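Local coordinates for protein beta-lactamase (Klebsiella pneumoniae, PDB 6HUH) that probably hydrolyses the amide bond of beta-lactam antibiotics through an acyl-enzyme intermediate, as a class D serine beta-lactamase, at residues R185-D190 and R248-V253. Sequence-based numbering, arbitrary orientation.
Sequences RQPDID and RAREEV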
loop_
_atom_site.group_PDB
_atom_site.type_symbol
_atom_site.label_atom_id
_atom_site.label_comp_id
_atom_site.label_asym_id
_atom_site.label_seq_id
_atom_site.Cartn_x
_atom_site.Cartn_y
_atom_site.Cartn_z
ATOM N N ARG A 185 8.521 -4.420 -0.095
ATOM C CA ARG A 185 8.393 -4.872 -1.486
ATOM C C ARG A 185 8.264 -3.720 -2.481
ATOM O O ARG A 185 7.552 -2.749 -2.233
ATOM C CB ARG A 185 7.234 -5.858 -1.617
ATOM C CG ARG A 185 7.158 -6.572 -2.956
ATOM C CD ARG A 185 7.554 -8.038 -2.863
ATOM N NE ARG A 185 6.871 -8.841 -3.880
ATOM C CZ ARG A 185 7.227 -8.899 -5.158
ATOM N NH1 ARG A 185 8.271 -8.198 -5.600
ATOM N NH2 ARG A 185 6.533 -9.639 -6.011
ATOM N N GLN A 186 8.955 -3.864 -3.614
ATOM C CA GLN A 186 9.081 -2.931 -4.737
ATOM C C GLN A 186 8.596 -3.599 -6.066
ATOM O O GLN A 186 8.411 -4.831 -6.097
ATOM C CB GLN A 186 10.575 -2.544 -4.873
ATOM C CG GLN A 186 11.169 -1.759 -3.707
ATOM C CD GLN A 186 10.720 -0.319 -3.699
ATOM O OE1 GLN A 186 10.557 0.310 -4.752
ATOM N NE2 GLN A 186 10.489 0.230 -2.503
ATOM N N PRO A 187 8.422 -2.830 -7.185
ATOM C CA PRO A 187 8.012 -3.471 -8.446
ATOM C C PRO A 187 9.045 -4.487 -8.914
ATOM O O PRO A 187 10.255 -4.291 -8.731
ATOM C CB PRO A 187 7.895 -2.301 -9.438
ATOM C CG PRO A 187 7.777 -1.089 -8.605
ATOM C CD PRO A 187 8.580 -1.373 -7.370
ATOM N N ASP A 188 8.545 -5.567 -9.526
ATOM C CA ASP A 188 9.310 -6.687 -10.055
ATOM C C ASP A 188 10.221 -6.296 -11.234
ATOM O O ASP A 188 10.112 -5.201 -11.802
ATOM C CB ASP A 188 8.316 -7.760 -10.547
ATOM C CG ASP A 188 7.912 -8.833 -9.546
ATOM O OD1 ASP A 188 7.707 -8.491 -8.351
ATOM O OD2 ASP A 188 7.712 -10.001 -9.976
ATOM N N ILE A 189 11.129 -7.226 -11.578
ATOM C CA ILE A 189 12.015 -7.263 -12.738
ATOM C C ILE A 189 11.896 -8.749 -13.161
ATOM O O ILE A 189 12.262 -9.613 -12.373
ATOM C CB ILE A 189 13.472 -6.796 -12.415
ATOM C CG1 ILE A 189 13.499 -5.303 -12.001
ATOM C CG2 ILE A 189 14.398 -7.037 -13.623
ATOM C CD1 ILE A 189 14.793 -4.809 -11.411
ATOM N N ASP A 190 11.300 -9.047 -14.340
ATOM C CA ASP A 190 11.025 -10.429 -14.799
ATOM C C ASP A 190 10.410 -11.280 -13.641
ATOM O O ASP A 190 9.356 -10.909 -13.109
ATOM C CB ASP A 190 12.253 -11.106 -15.479
ATOM C CG ASP A 190 11.928 -12.298 -16.397
ATOM O OD1 ASP A 190 11.442 -13.336 -15.883
ATOM O OD2 ASP A 190 12.219 -12.212 -17.625
ATOM N N ARG A 248 16.708 9.460 -7.098
ATOM C CA ARG A 248 17.707 9.372 -8.148
ATOM C C ARG A 248 18.493 8.071 -7.899
ATOM O O ARG A 248 19.060 7.493 -8.828
ATOM C CB ARG A 248 18.647 10.587 -8.079
ATOM C CG ARG A 248 19.257 10.941 -9.403
ATOM C CD ARG A 248 20.365 11.983 -9.280
ATOM N NE ARG A 248 19.884 13.368 -9.176
ATOM C CZ ARG A 248 19.511 14.123 -10.207
ATOM N NH1 ARG A 248 19.568 13.646 -11.446
ATOM N NH2 ARG A 248 19.116 15.374 -10.012
ATOM N N ALA A 249 18.522 7.612 -6.637
ATOM C CA ALA A 249 19.205 6.381 -6.233
ATOM C C ALA A 249 18.379 5.172 -6.679
ATOM O O ALA A 249 18.917 4.305 -7.370
ATOM C CB ALA A 249 19.436 6.374 -4.718
ATOM N N ARG A 250 17.054 5.167 -6.340
ATOM C CA ARG A 250 16.059 4.140 -6.666
ATOM C C ARG A 250 15.963 3.907 -8.172
ATOM O O ARG A 250 15.885 2.771 -8.633
ATOM C CB ARG A 250 14.695 4.551 -6.090
ATOM C CG ARG A 250 13.587 3.501 -6.258
ATOM C CD ARG A 250 12.288 3.883 -5.546
ATOM N NE ARG A 250 11.156 4.147 -6.447
ATOM C CZ ARG A 250 10.463 3.215 -7.100
ATOM N NH1 ARG A 250 10.784 1.934 -6.984
ATOM N NH2 ARG A 250 9.460 3.562 -7.895
ATOM N N GLU A 251 15.983 5.008 -8.922
ATOM C CA GLU A 251 15.943 5.072 -10.376
ATOM C C GLU A 251 17.169 4.349 -10.971
ATOM O O GLU A 251 17.004 3.464 -11.812
ATOM C CB GLU A 251 15.914 6.550 -10.772
ATOM C CG GLU A 251 15.682 6.865 -12.230
ATOM C CD GLU A 251 15.648 8.367 -12.453
ATOM O OE1 GLU A 251 14.527 8.925 -12.497
ATOM O OE2 GLU A 251 16.735 8.994 -12.493
ATOM N N GLU A 252 18.385 4.704 -10.489
ATOM C CA GLU A 252 19.683 4.178 -10.937
ATOM C C GLU A 252 19.877 2.692 -10.626
ATOM O O GLU A 252 20.583 1.996 -11.364
ATOM C CB GLU A 252 20.851 5.026 -10.387
ATOM C CG GLU A 252 21.090 6.313 -11.160
ATOM C CD GLU A 252 21.833 7.406 -10.406
ATOM O OE1 GLU A 252 21.399 8.581 -10.484
ATOM O OE2 GLU A 252 22.853 7.097 -9.747
ATOM N N VAL A 253 19.246 2.211 -9.551
ATOM C CA VAL A 253 19.313 0.804 -9.165
ATOM C C VAL A 253 18.469 -0.017 -10.141
ATOM O O VAL A 253 18.948 -1.014 -10.674
ATOM C CB VAL A 253 18.903 0.612 -7.690
ATOM C CG1 VAL A 253 18.545 -0.834 -7.390
ATOM C CG2 VAL A 253 20.009 1.084 -6.758
#
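Arg250 reaches from the helix to strand 185-189 and brings its NH1 to 2.8 Å from OE1 of Gln186. The separation is that of a polar contact, but the angle is too poor for a hydrogen bond: OE1 approaches the guanidinium obliquely, and the amide and guanidinium planes are turned 53° apart. The long reach comes from an Arg250 chain that runs out with CG anti to the backbone N (chi1 -175°), stays extended through chi2 and bends at chi3. Gln186 meets it with a chain bent at chi2, which shortens its reach towards the helix. Its NE2 gives a weak hydrogen bond to the carbonyl oxygen of Gly196 on the neighbouring strand 192-201. Pro187 supplies the other touch, its ring carbon CD lying at the edge of the guanidinium, 4.0 Å from Arg250 NH1.

In the fold, this is where the C-terminal helix 245-264 lies across the antiparallel sheet of the penicillin-recognising serine enzymes, close to strand 185-189, the outermost on that side within this chain. The backbones stay well apart here, with 10.1 Å between the CA atoms of Gln186 and Arg250, and the side chains bridge the gap. Phe219 of strand 215-225 touches both Gln186 and Arg250, and the Gln186 side chain is about 11 Å from that of Ser51, the predicted acylation nucleophile.

On the strand itself, Arg185 and Asp188 form a salt bridge in which NH1 and NH2 both donate to OD1, NH1 at 2.8 Å from that oxygen. OD1 lies only 13° out of the guanidinium plane and accepts from both nitrogens at the end of the group. Gln71 of the second subunit packs against Pro187 and Asp188.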